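Local coordinates for toxin protein (Yersinia entomophaga, PDB 6AQK) that probably acts as an ADP-ribosyltransferase toxin that transfers ADP-ribose from NAD+ to a target molecule in the host cell, at residues D16-K21 with S92-A97; I35-L40 with P188-M193; I49-F54 with D75-V80; P108-S111 with W116-E119; T160-F165 with R205-N210. All blocks are in the same frame, centred on the assembly; numbering follows the deposited sequence. Where two conformers were deposited one is given.

Interaction 1 (D16-K21 with S92-A97)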
# COMPACT_ATOMS: atom_id res chain seq x y z
N ASP A 16 -14.06 15.93 10.32
CA ASP A 16 -13.47 14.58 10.31
C ASP A 16 -12.32 14.59 9.27
O ASP A 16 -12.46 15.19 8.22
CB ASP A 16 -14.43 13.45 9.92
CG ASP A 16 -15.44 13.11 10.98
OD1 ASP A 16 -15.26 13.49 12.16
OD2 ASP A 16 -16.42 12.44 10.63
N PRO A 17 -11.25 13.87 9.56
CA PRO A 17 -10.19 13.60 8.58
C PRO A 17 -10.69 13.21 7.20
O PRO A 17 -11.57 12.37 7.05
CB PRO A 17 -9.45 12.46 9.21
CG PRO A 17 -9.53 12.74 10.70
CD PRO A 17 -10.92 13.30 10.89
N ALA A 18 -10.20 13.91 6.18
CA ALA A 18 -10.47 13.56 4.82
C ALA A 18 -10.01 12.16 4.51
O ALA A 18 -10.58 11.52 3.61
CB ALA A 18 -9.80 14.56 3.90
N LEU A 19 -9.03 11.66 5.26
CA LEU A 19 -8.64 10.25 5.10
C LEU A 19 -9.80 9.23 5.15
O LEU A 19 -9.75 8.22 4.42
CB LEU A 19 -7.55 9.87 6.10
CG LEU A 19 -6.88 8.54 6.06
CD1 LEU A 19 -6.28 8.39 4.68
CD2 LEU A 19 -5.75 8.48 7.09
N TYR A 20 -10.83 9.49 5.98
CA TYR A 20 -11.99 8.60 6.05
C TYR A 20 -12.62 8.38 4.68
O TYR A 20 -13.09 7.26 4.39
CB TYR A 20 -13.10 9.13 6.93
CG TYR A 20 -12.89 8.96 8.41
CD1 TYR A 20 -13.05 7.73 9.05
CD2 TYR A 20 -12.66 10.07 9.21
CE1 TYR A 20 -12.86 7.64 10.44
CE2 TYR A 20 -12.46 9.99 10.57
CZ TYR A 20 -12.56 8.81 11.18
OH TYR A 20 -12.35 8.88 12.52
N LYS A 21 -12.74 9.45 3.89
CA LYS A 21 -13.27 9.33 2.52
C LYS A 21 -12.58 8.28 1.63
O LYS A 21 -13.24 7.61 0.85
CB LYS A 21 -13.35 10.68 1.78
CG LYS A 21 -14.33 11.69 2.40
CD LYS A 21 -14.16 13.06 1.75
N SER A 92 -0.04 16.46 8.67
CA SER A 92 0.78 16.76 9.87
C SER A 92 -0.08 16.82 11.13
O SER A 92 0.44 16.58 12.19
CB SER A 92 1.67 17.99 9.66
OG SER A 92 0.88 19.13 9.89
N GLY A 93 -1.39 17.10 11.02
CA GLY A 93 -2.32 17.18 12.14
C GLY A 93 -2.86 15.81 12.57
O GLY A 93 -3.51 15.73 13.57
N TYR A 94 -2.59 14.72 11.81
CA TYR A 94 -3.03 13.38 12.19
C TYR A 94 -2.16 12.78 13.27
O TYR A 94 -1.00 13.13 13.35
CB TYR A 94 -3.02 12.48 10.93
CG TYR A 94 -4.00 12.84 9.85
CD1 TYR A 94 -5.11 13.66 10.07
CD2 TYR A 94 -3.86 12.25 8.56
CE1 TYR A 94 -6.03 13.92 9.04
CE2 TYR A 94 -4.78 12.48 7.56
CZ TYR A 94 -5.86 13.32 7.79
OH TYR A 94 -6.73 13.52 6.73
N HIS A 95 -2.68 11.85 14.06
CA HIS A 95 -1.98 11.30 15.19
C HIS A 95 -0.88 10.38 14.65
O HIS A 95 -1.21 9.40 13.97
CB HIS A 95 -2.95 10.48 16.06
CG HIS A 95 -4.04 11.27 16.75
ND1 HIS A 95 -5.27 11.50 16.17
CD2 HIS A 95 -4.12 11.77 18.01
CE1 HIS A 95 -6.05 12.14 17.03
NE2 HIS A 95 -5.37 12.32 18.15
N SER A 96 0.38 10.64 14.96
CA SER A 96 1.46 9.81 14.43
C SER A 96 1.43 8.52 15.16
O SER A 96 1.13 8.48 16.36
CB SER A 96 2.81 10.45 14.63
OG SER A 96 2.95 11.56 13.77
N ALA A 97 1.70 7.43 14.46
CA ALA A 97 1.75 6.14 15.16
C ALA A 97 3.09 6.09 15.86
O ALA A 97 4.03 6.60 15.33
CB ALA A 97 1.64 4.99 14.16
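Tyr94 lays its ring against Pro17 and Leu19, a buried contact in which the loop after helix 74-90 packs on the turn that leads into helix 19-23. That loop runs on to strand 101-106, and its phenol meets the chain near the start of the short helix. Its side chain swings out with CG anti to the carbonyl carbon (chi1 -66°), which carries the ring across to residues 17-19. Pro17 CB lies 3.7 Å from Tyr94 CE1 and, on the same side of the ring plane, Leu19 CB lies 4.1 Å from Tyr94 CE2, the two carbons next to the one that bears the hydroxyl. Both approaches are oblique, and both are apolar contacts near the phenolic end of the ring. Proline fits a turn entering a helix, where it has no N-H to satisfy, and leucine offers a branched end to the buried interior. A tyrosine suits the third place because its hydroxyl can still be served there. The stronger partner of that oxygen is Glu90 OE1, at the end of helix 74-90, which also takes the N-H of Ala18 and thereby joins both segments. The ring itself is met edge-to-face by Trp91. Leu19 N adds a weak hydrogen bond to Tyr94 OH, 3.3 Å long with an N-H...O angle of 154°.

Interaction 2 (I35-L40 with P188-M193)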
# COMPACT_ATOMS: atom_id res chain seq x y z
N ILE A 35 -4.28 3.97 -9.11
CA ILE A 35 -3.85 3.04 -10.14
C ILE A 35 -3.74 3.76 -11.48
O ILE A 35 -2.72 3.58 -12.20
CB ILE A 35 -4.71 1.82 -10.19
CG1 ILE A 35 -4.46 0.99 -8.89
CG2 ILE A 35 -4.43 1.00 -11.43
CD1 ILE A 35 -5.42 -0.14 -8.73
N ALA A 36 -4.74 4.55 -11.82
CA ALA A 36 -4.63 5.32 -13.10
C ALA A 36 -3.44 6.20 -13.16
O ALA A 36 -2.79 6.26 -14.21
CB ALA A 36 -5.86 6.09 -13.39
N LEU A 37 -3.10 6.86 -12.05
CA LEU A 37 -1.88 7.71 -11.99
C LEU A 37 -0.63 6.88 -12.30
O LEU A 37 0.25 7.39 -12.97
CB LEU A 37 -1.70 8.31 -10.62
CG LEU A 37 -2.70 9.32 -10.03
CD1 LEU A 37 -2.33 9.60 -8.57
CD2 LEU A 37 -2.67 10.58 -10.83
N GLN A 38 -0.56 5.65 -11.78
CA GLN A 38 0.58 4.76 -12.07
C GLN A 38 0.64 4.41 -13.54
O GLN A 38 1.71 4.51 -14.17
CB GLN A 38 0.55 3.42 -11.32
CG GLN A 38 0.53 3.51 -9.81
CD GLN A 38 0.44 2.13 -9.17
OE1 GLN A 38 -0.50 1.82 -8.45
NE2 GLN A 38 1.43 1.28 -9.46
N LYS A 39 -0.50 4.00 -14.08
CA LYS A 39 -0.58 3.47 -15.45
C LYS A 39 -0.26 4.56 -16.46
O LYS A 39 0.23 4.27 -17.55
CB LYS A 39 -1.96 2.83 -15.80
CG LYS A 39 -2.38 1.51 -15.14
CD LYS A 39 -1.22 0.68 -14.65
CE LYS A 39 -1.68 -0.58 -13.92
NZ LYS A 39 -2.45 -1.52 -14.78
N LEU A 40 -0.53 5.80 -16.11
CA LEU A 40 -0.30 6.86 -17.05
C LEU A 40 0.97 7.62 -16.72
O LEU A 40 1.13 8.66 -17.25
CB LEU A 40 -1.51 7.81 -17.11
CG LEU A 40 -2.78 7.14 -17.71
CD1 LEU A 40 -4.01 8.06 -17.59
CD2 LEU A 40 -2.55 6.76 -19.17
N PRO A 188 1.08 7.96 3.73
CA PRO A 188 0.52 8.77 2.69
C PRO A 188 0.93 8.41 1.27
O PRO A 188 1.93 7.73 1.03
CB PRO A 188 1.02 10.19 3.08
CG PRO A 188 2.37 9.89 3.61
CD PRO A 188 2.17 8.66 4.42
N LEU A 189 0.13 8.87 0.32
CA LEU A 189 0.53 8.77 -1.09
C LEU A 189 1.95 9.36 -1.29
O LEU A 189 2.27 10.43 -0.73
CB LEU A 189 -0.47 9.52 -1.96
CG LEU A 189 -0.29 9.34 -3.49
CD1 LEU A 189 -0.31 7.86 -3.90
CD2 LEU A 189 -1.37 10.12 -4.22
N TYR A 190 2.81 8.68 -2.03
CA TYR A 190 4.23 9.07 -2.23
C TYR A 190 5.12 8.93 -1.02
O TYR A 190 6.27 9.33 -1.06
CB TYR A 190 4.43 10.44 -2.90
CG TYR A 190 3.43 10.76 -3.99
CD1 TYR A 190 3.22 9.90 -5.06
CD2 TYR A 190 2.73 11.98 -3.99
CE1 TYR A 190 2.31 10.18 -6.07
CE2 TYR A 190 1.79 12.26 -5.01
CZ TYR A 190 1.61 11.39 -6.05
OH TYR A 190 0.72 11.68 -7.07
N ASN A 191 4.65 8.24 0.02
CA ASN A 191 5.48 7.92 1.16
C ASN A 191 6.78 7.30 0.68
O ASN A 191 6.77 6.41 -0.19
CB ASN A 191 4.72 6.94 2.06
CG ASN A 191 5.51 6.52 3.26
OD1 ASN A 191 5.88 7.38 4.04
ND2 ASN A 191 5.76 5.21 3.41
N ARG A 192 7.89 7.75 1.26
CA ARG A 192 9.20 7.24 0.93
C ARG A 192 9.54 6.03 1.74
O ARG A 192 9.45 6.06 2.97
CB ARG A 192 10.28 8.34 1.14
CG ARG A 192 10.17 9.44 0.09
CD ARG A 192 11.19 10.58 0.17
NE ARG A 192 11.80 10.67 1.48
CZ ARG A 192 13.07 10.39 1.80
NH1 ARG A 192 13.46 10.53 3.05
NH2 ARG A 192 13.98 10.00 0.89
N MET A 193 9.98 5.00 1.06
CA MET A 193 10.46 3.78 1.71
C MET A 193 11.74 3.27 1.02
O MET A 193 12.00 3.54 -0.15
CB MET A 193 9.39 2.71 1.72
CG MET A 193 8.98 2.14 0.39
SD MET A 193 7.78 0.75 0.52
CE MET A 193 6.43 1.58 1.31
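Leu37 meets the turn at residues 188-191 through one methyl group, CD1, and the contact is a light one, burying only 69 Å² in all. Its closer approach is to Tyr190, whose OH lies 4.0 Å from Leu37 CD1, the two side chains crossing at about a right angle. Looser still is the approach of the two leucines, with Leu37 CD1 4.5 Å from Leu189 CD2. The tight packing is within the turn itself: Leu189 CG sits over the centre of the Tyr190 ring, 3.6 Å above its plane, so the two neighbours reach the helix as one unit. Leu37 is buried in turn against Phe54 of helix 51-63, a place where a leucine with no polar group fits well. Tyr190 is the partly exposed member, and it suits that border because its flat ring can pack while its hydroxyl keeps a polar partner, a weak hydrogen bond with Tyr45 N. The backbone of Tyr190 has a positive phi of 70°, as the third residue of a type II turn requires, and Asn191 N closes the turn on Pro188 O at 2.9 Å. The arrangement is that of a type II beta turn leading into strand 192-200, with its corner resting on the C-terminal part of helix 27-39.

Interaction 3 (I49-F54 with D75-V80). With PT (platinum (II) ion), chain D.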
# COMPACT_ATOMS: atom_id res chain seq x y z
N ILE A 49 -2.60 16.66 -16.90
CA ILE A 49 -2.76 17.61 -18.03
C ILE A 49 -3.88 17.16 -18.96
O ILE A 49 -4.77 17.93 -19.28
CB ILE A 49 -1.41 17.81 -18.76
CG1 ILE A 49 -0.33 18.30 -17.77
CG2 ILE A 49 -1.53 18.78 -19.94
CD1 ILE A 49 -0.71 19.50 -16.90
N ASP A 50 -3.87 15.89 -19.33
CA ASP A 50 -4.92 15.30 -20.17
C ASP A 50 -6.03 14.63 -19.32
O ASP A 50 -6.07 13.40 -19.23
CB ASP A 50 -4.27 14.28 -21.14
CG ASP A 50 -5.22 13.83 -22.26
OD1 ASP A 50 -6.43 14.15 -22.22
OD2 ASP A 50 -4.72 13.12 -23.18
N MET A 51 -6.92 15.48 -18.75
CA MET A 51 -8.17 15.09 -18.01
C MET A 51 -8.91 13.93 -18.71
O MET A 51 -9.31 12.92 -18.11
CB MET A 51 -9.15 16.33 -17.90
CG MET A 51 -9.92 16.55 -16.57
SD MET A 51 -10.75 18.21 -16.28
CE MET A 51 -9.25 19.21 -16.23
N ASP A 52 -9.09 14.06 -20.01
CA ASP A 52 -10.03 13.17 -20.70
C ASP A 52 -9.48 11.79 -20.80
O ASP A 52 -10.19 10.80 -20.65
CB ASP A 52 -10.27 13.68 -22.12
CG ASP A 52 -10.42 15.16 -22.17
OD1 ASP A 52 -11.50 15.65 -21.75
OD2 ASP A 52 -9.44 15.84 -22.57
N ASN A 53 -8.19 11.72 -21.11
CA ASN A 53 -7.55 10.45 -21.15
C ASN A 53 -7.48 9.83 -19.73
O ASN A 53 -7.60 8.62 -19.61
CB ASN A 53 -6.13 10.49 -21.76
CG ASN A 53 -5.66 9.10 -22.11
OD1 ASN A 53 -6.43 8.33 -22.67
ND2 ASN A 53 -4.43 8.72 -21.67
N PHE A 54 -7.20 10.65 -18.73
CA PHE A 54 -7.12 10.13 -17.36
C PHE A 54 -8.45 9.51 -16.97
O PHE A 54 -8.56 8.34 -16.48
CB PHE A 54 -6.69 11.23 -16.39
CG PHE A 54 -6.56 10.73 -14.99
CD1 PHE A 54 -5.38 10.14 -14.56
CD2 PHE A 54 -7.65 10.72 -14.14
CE1 PHE A 54 -5.30 9.62 -13.28
CE2 PHE A 54 -7.58 10.15 -12.87
CZ PHE A 54 -6.41 9.63 -12.46
N ASP A 75 -17.00 15.32 -12.51
CA ASP A 75 -17.34 15.67 -11.09
C ASP A 75 -16.65 14.75 -10.07
O ASP A 75 -16.18 15.19 -9.02
CB ASP A 75 -18.85 15.58 -10.78
CG ASP A 75 -19.68 16.61 -11.56
OD1 ASP A 75 -19.12 17.65 -11.97
OD2 ASP A 75 -20.88 16.36 -11.77
N LYS A 76 -16.63 13.46 -10.36
CA LYS A 76 -16.05 12.56 -9.44
C LYS A 76 -14.52 12.78 -9.48
O LYS A 76 -13.83 12.73 -8.44
CB LYS A 76 -16.49 11.14 -9.74
CG LYS A 76 -16.30 10.15 -8.64
CD LYS A 76 -17.25 10.44 -7.51
CE LYS A 76 -17.12 9.39 -6.44
NZ LYS A 76 -18.13 9.60 -5.37
N PHE A 77 -14.02 13.14 -10.68
CA PHE A 77 -12.59 13.44 -10.85
C PHE A 77 -12.21 14.57 -9.92
O PHE A 77 -11.21 14.50 -9.21
CB PHE A 77 -12.24 13.81 -12.32
CG PHE A 77 -10.80 14.24 -12.49
CD1 PHE A 77 -9.81 13.30 -12.65
CD2 PHE A 77 -10.44 15.57 -12.44
CE1 PHE A 77 -8.46 13.68 -12.74
CE2 PHE A 77 -9.12 15.97 -12.53
CZ PHE A 77 -8.12 15.02 -12.69
N ILE A 78 -13.00 15.64 -9.95
CA ILE A 78 -12.70 16.82 -9.12
C ILE A 78 -12.80 16.50 -7.64
O ILE A 78 -11.95 16.95 -6.87
CB ILE A 78 -13.57 18.04 -9.51
CG1 ILE A 78 -13.22 18.49 -10.95
CG2 ILE A 78 -13.33 19.20 -8.54
CD1 ILE A 78 -11.79 18.99 -11.14
N GLU A 79 -13.80 15.71 -7.26
CA GLU A 79 -13.97 15.35 -5.86
C GLU A 79 -12.74 14.56 -5.30
O GLU A 79 -12.21 14.88 -4.20
CB GLU A 79 -15.27 14.61 -5.69
CG GLU A 79 -15.65 14.16 -4.28
CD GLU A 79 -16.73 13.07 -4.30
OE1 GLU A 79 -17.49 12.95 -5.28
OE2 GLU A 79 -16.84 12.31 -3.33
N VAL A 80 -12.33 13.54 -6.06
CA VAL A 80 -11.25 12.66 -5.65
C VAL A 80 -9.93 13.45 -5.58
O VAL A 80 -9.21 13.37 -4.61
CB VAL A 80 -11.18 11.40 -6.51
CG1 VAL A 80 -9.86 10.63 -6.20
CG2 VAL A 80 -12.45 10.55 -6.33
PT PT D . -12.71 17.42 -16.66
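Met51 SD holds a platinum ion at 2.1 Å while its CG packs on Phe77, joining the first turn of helix 51-63 to helix 74-90. The metal's other protein ligand is His74 ND1, so platinum bridges the starts of the two helices. Met51 CG lies over one face of the Phe77 ring, offset toward the rim and 4.2 Å from Phe77 CE2. Met51 SD is 5.3 Å from the centroid of the Phe77 ring and 41° off its normal, an oblique Met-aromatic contact. On the buried side Phe54 takes over, its CD2 coming within 3.4 Å of Phe77 CE1 near the plane of the Phe77 ring. The two phenyl planes stand 71° apart in an oblique pairing. Phe77 has CG anti to the backbone N (chi1 175°), which directs its ring toward helix 51-63. Large apolar rings suit this seam, where Ile48 and Trp58 also pack on Phe77 and Phe33 meets Phe54 edge-to-face. Asp50 is suited to the N-cap just before Met51, since its OD1 accepts from Asn53 N at 3.2 Å, from above the carboxylate plane. A soft, uncharged thioether with an imidazole nitrogen is a fitting pair for platinum(II), which is more likely a crystallographic additive than a natural cofactor.

Interaction 4 (P108-S111 with W116-E119)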
# COMPACT_ATOMS: atom_id res chain seq x y z
N PRO A 108 -0.65 -11.52 -4.86
CA PRO A 108 0.37 -11.45 -5.90
C PRO A 108 0.09 -10.38 -6.96
O PRO A 108 0.96 -10.08 -7.71
CB PRO A 108 0.35 -12.87 -6.50
CG PRO A 108 0.03 -13.71 -5.32
CD PRO A 108 -1.02 -12.93 -4.57
N VAL A 109 -1.11 -9.79 -6.97
CA VAL A 109 -1.42 -8.65 -7.91
C VAL A 109 -0.36 -7.55 -7.86
O VAL A 109 -0.16 -6.84 -8.87
CB VAL A 109 -2.79 -7.97 -7.58
CG1 VAL A 109 -3.07 -6.80 -8.51
CG2 VAL A 109 -3.91 -8.95 -7.74
N ILE A 110 0.27 -7.32 -6.71
CA ILE A 110 1.22 -6.23 -6.59
C ILE A 110 2.52 -6.44 -7.37
O ILE A 110 3.24 -5.49 -7.61
CB ILE A 110 1.50 -5.83 -5.08
CG1 ILE A 110 2.31 -6.88 -4.34
CG2 ILE A 110 0.19 -5.41 -4.36
CD1 ILE A 110 2.94 -6.36 -3.08
N SER A 111 2.83 -7.68 -7.76
CA SER A 111 3.95 -7.93 -8.66
C SER A 111 3.79 -7.11 -9.96
O SER A 111 4.75 -6.60 -10.50
CB SER A 111 4.13 -9.45 -8.87
OG SER A 111 2.96 -10.01 -9.42
N TRP A 116 10.75 -5.26 -9.65
CA TRP A 116 11.75 -5.94 -8.79
C TRP A 116 11.15 -7.11 -8.03
O TRP A 116 11.79 -8.17 -7.89
CB TRP A 116 12.42 -4.98 -7.83
CG TRP A 116 11.48 -3.96 -7.13
CD1 TRP A 116 11.13 -2.72 -7.60
CD2 TRP A 116 10.78 -4.12 -5.87
NE1 TRP A 116 10.25 -2.09 -6.71
CE2 TRP A 116 10.04 -2.94 -5.64
CE3 TRP A 116 10.73 -5.14 -4.91
CZ2 TRP A 116 9.26 -2.78 -4.52
CZ3 TRP A 116 9.95 -4.98 -3.83
CH2 TRP A 116 9.24 -3.81 -3.61
N LEU A 117 9.89 -6.96 -7.64
CA LEU A 117 9.19 -8.03 -6.98
C LEU A 117 8.83 -9.14 -7.95
O LEU A 117 9.10 -10.33 -7.69
CB LEU A 117 7.96 -7.48 -6.26
CG LEU A 117 7.12 -8.48 -5.49
CD1 LEU A 117 7.96 -9.11 -4.39
CD2 LEU A 117 5.84 -7.80 -4.97
N ALA A 118 8.29 -8.76 -9.11
CA ALA A 118 7.94 -9.72 -10.17
C ALA A 118 9.16 -10.62 -10.53
O ALA A 118 9.07 -11.84 -10.60
CB ALA A 118 7.43 -8.98 -11.42
N GLU A 119 10.28 -9.97 -10.70
CA GLU A 119 11.56 -10.65 -11.01
C GLU A 119 11.94 -11.65 -9.96
O GLU A 119 12.26 -12.83 -10.28
CB GLU A 119 12.66 -9.60 -11.16
CG GLU A 119 14.08 -10.13 -11.39
CD GLU A 119 14.35 -10.49 -12.83
OE1 GLU A 119 15.20 -9.83 -13.48
OE2 GLU A 119 13.69 -11.42 -13.34
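Ile110 reaches Leu117 through one arm of its branched side chain, and that arm can be followed outward from CB. At CB the chain divides, and CG1 takes the crowded position between the backbone N and the carbonyl carbon (chi1 71°). There Ile110 CG1 lies 3.7 Å from Leu117 CD2 and also packs on Ile161 CD1 of the neighbouring strand. The terminal CD1 of Ile110 stays on the same methyl, again 3.7 Å from Leu117 CD2, and borders Trp163 NE1. One leucine methyl is thus cupped by two carbons of the isoleucine, as suits a branched pair facing a sheet. Ile110 belongs to a 3-10 segment that begins at Pro108, runs on past Ser111 and links strand 101-106 to helix 115-124, whereas Leu117 is in that helix. Proline fits the start of such a segment, because its carbonyl is needed and its nitrogen is not. Pro108 O takes two bonds from Ser111: the backbone N at 3.0 Å and the hydroxyl OG at only 2.6 Å, the latter nearly along the C=O axis with an angle of 167°. Ala118 suits the place facing Ser111, where the backbones come close: Ala118 CB is 3.7 Å from Ser111 O and 4.2 Å from Ser111 CB.

Interaction 5 (T160-F165 with R205-N210). With PT (platinum (II) ion), chain G.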
# COMPACT_ATOMS: atom_id res chain seq x y z
N THR A 160 -0.28 -13.83 0.38
CA THR A 160 0.90 -14.43 -0.20
C THR A 160 2.17 -13.63 0.09
O THR A 160 3.27 -14.21 0.26
CB THR A 160 0.69 -14.70 -1.71
OG1 THR A 160 -0.48 -15.51 -1.88
CG2 THR A 160 1.88 -15.41 -2.35
N ILE A 161 2.05 -12.31 0.11
CA ILE A 161 3.19 -11.42 0.30
C ILE A 161 2.95 -10.66 1.61
O ILE A 161 1.85 -10.17 1.88
CB ILE A 161 3.31 -10.42 -0.88
CG1 ILE A 161 3.51 -11.22 -2.17
CG2 ILE A 161 4.44 -9.41 -0.66
CD1 ILE A 161 3.27 -10.48 -3.44
N MET A 162 3.98 -10.57 2.43
CA MET A 162 3.90 -9.75 3.61
C MET A 162 5.05 -8.75 3.60
O MET A 162 6.20 -9.11 3.38
CB MET A 162 3.96 -10.54 4.92
CG MET A 162 3.68 -9.70 6.15
SD MET A 162 4.02 -10.51 7.77
CE MET A 162 5.76 -10.20 7.81
N TRP A 163 4.75 -7.50 3.87
CA TRP A 163 5.77 -6.52 4.13
C TRP A 163 6.03 -6.41 5.63
O TRP A 163 5.12 -6.43 6.44
CB TRP A 163 5.31 -5.14 3.67
CG TRP A 163 4.78 -4.97 2.29
CD1 TRP A 163 3.59 -5.41 1.79
CD2 TRP A 163 5.38 -4.17 1.20
NE1 TRP A 163 3.41 -4.97 0.50
CE2 TRP A 163 4.48 -4.21 0.11
CE3 TRP A 163 6.58 -3.46 1.05
CZ2 TRP A 163 4.72 -3.53 -1.08
CZ3 TRP A 163 6.80 -2.78 -0.12
CH2 TRP A 163 5.89 -2.85 -1.19
N HIS A 164 7.29 -6.23 5.98
CA HIS A 164 7.69 -5.98 7.35
C HIS A 164 8.40 -4.66 7.33
O HIS A 164 9.52 -4.55 6.81
CB HIS A 164 8.61 -7.08 7.85
CG HIS A 164 9.05 -6.88 9.26
ND1 HIS A 164 10.02 -7.66 9.84
CD2 HIS A 164 8.66 -5.98 10.19
CE1 HIS A 164 10.19 -7.27 11.10
NE2 HIS A 164 9.37 -6.26 11.33
N PHE A 165 7.72 -3.66 7.88
CA PHE A 165 8.17 -2.28 7.91
C PHE A 165 8.86 -1.94 9.21
O PHE A 165 8.33 -2.18 10.29
CB PHE A 165 7.00 -1.37 7.73
CG PHE A 165 6.43 -1.44 6.33
CD1 PHE A 165 7.20 -1.10 5.22
CD2 PHE A 165 5.12 -1.82 6.13
CE1 PHE A 165 6.69 -1.21 3.93
CE2 PHE A 165 4.64 -1.95 4.87
CZ PHE A 165 5.37 -1.61 3.79
N ARG A 205 7.21 -23.18 5.30
CA ARG A 205 8.22 -22.36 5.98
C ARG A 205 7.57 -21.04 6.43
O ARG A 205 6.60 -20.60 5.80
CB ARG A 205 9.38 -22.06 5.05
CG ARG A 205 10.14 -23.30 4.56
CD ARG A 205 10.77 -24.10 5.71
NE ARG A 205 11.69 -23.31 6.50
CZ ARG A 205 12.94 -23.01 6.18
NH1 ARG A 205 13.50 -23.46 5.07
NH2 ARG A 205 13.65 -22.24 7.02
N SER A 206 8.10 -20.46 7.51
CA SER A 206 7.55 -19.22 8.11
C SER A 206 8.62 -18.16 8.23
O SER A 206 9.80 -18.46 8.51
CB SER A 206 7.00 -19.49 9.51
OG SER A 206 6.06 -20.55 9.52
N TYR A 207 8.20 -16.91 8.11
CA TYR A 207 9.11 -15.80 8.34
C TYR A 207 9.77 -15.94 9.73
O TYR A 207 9.10 -16.24 10.72
CB TYR A 207 8.29 -14.49 8.31
CG TYR A 207 9.12 -13.24 8.44
CD1 TYR A 207 10.32 -13.09 7.78
CD2 TYR A 207 8.66 -12.18 9.21
CE1 TYR A 207 11.04 -11.91 7.84
CE2 TYR A 207 9.41 -11.00 9.31
CZ TYR A 207 10.58 -10.88 8.63
OH TYR A 207 11.28 -9.71 8.73
N MET A 208 11.10 -15.77 9.76
CA MET A 208 11.88 -15.89 10.97
C MET A 208 11.67 -17.27 11.64
O MET A 208 11.82 -17.40 12.85
CB MET A 208 11.50 -14.80 11.98
CG MET A 208 11.66 -13.38 11.47
SD MET A 208 12.61 -12.37 12.63
CE MET A 208 14.30 -13.04 12.35
N ASP A 209 11.20 -18.26 10.89
CA ASP A 209 10.85 -19.58 11.44
C ASP A 209 9.96 -19.49 12.66
O ASP A 209 10.10 -20.26 13.60
CB ASP A 209 12.15 -20.36 11.72
CG ASP A 209 13.04 -20.48 10.48
OD1 ASP A 209 12.56 -20.93 9.42
OD2 ASP A 209 14.24 -20.14 10.56
N ASN A 210 9.02 -18.54 12.64
CA ASN A 210 8.09 -18.32 13.71
C ASN A 210 6.67 -18.45 13.18
O ASN A 210 5.97 -17.46 12.91
CB ASN A 210 8.32 -16.94 14.33
CG ASN A 210 7.48 -16.68 15.59
OD1 ASN A 210 6.47 -17.35 15.90
ND2 ASN A 210 7.88 -15.63 16.32
PT PT G . 11.55 -12.16 14.43
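Polar bonding centres on His164 and Tyr207, whose ND1 and OH are 2.6 Å apart and nearly straight, with an angle of 176°. The hydroxyl lies at the edge of the imidazole, in its plane, and ND1 in turn lies near the plane of the phenol. A histidine suits this place because its two nitrogens point in different directions: NE2 bonds Glu101 OE2 on strand 101-106 while ND1 faces the loop. Within that loop Arg205 NH2 forms a salt bridge with Asp209 OD1 at 2.9 Å, meeting the carboxylate on its syn side and nearly in the guanidinium plane. Asp209 N also closes a turn on Ser206 O, and Asn210 caps the following helix.

Among the aromatic contacts, the His164 and Tyr207 rings meet rim to rim with planes at 83°. Phe103 stacks on the imidazole, and Tyr214 meets the phenol edge-to-face.

Apolar packing across the contact comes from Met162, a residue whose pliable chain suits an uneven surface. It bends at chi3 (82°) and brings Met162 CE to 3.8 Å from Tyr207 CD2, the two side chains crossing at about a right angle, with CE oblique to the ring. Within the loop, Met208 CG covers the centre of one face of the same ring, 3.7 Å above the Tyr207 plane.

One metal bond completes the account, from Met208 SD to a platinum ion at 2.1 Å. Met162 and His164 project from the same side of strand 161-167, and through Tyr207 the 205-210 loop covers them on that face of the five-stranded mixed sheet.

From the N terminus, the chain passing 16-21 comes back to it at 92-97, so interaction 1 closes a largely helical loop with interaction 3 nested inside. Interaction 2 starts within that loop, at 35-40, and ends at 188-193; it crosses interaction 1 and encloses interactions 3 and 4. Ala36 and Leu37 pack on Phe54 of interaction 3, joining helices 27-39 and 51-63, while interaction 2 ties helix 27-39 to the turn before strand 192-200. Interaction 4 closes a short local loop between strand 101-106 and helix 115-124. Interaction 5 opens inside interaction 2 and closes beyond it, crossing it; Met193 packs on Trp163 and Phe165. Pro108 and Ile110 join interactions 4 and 5.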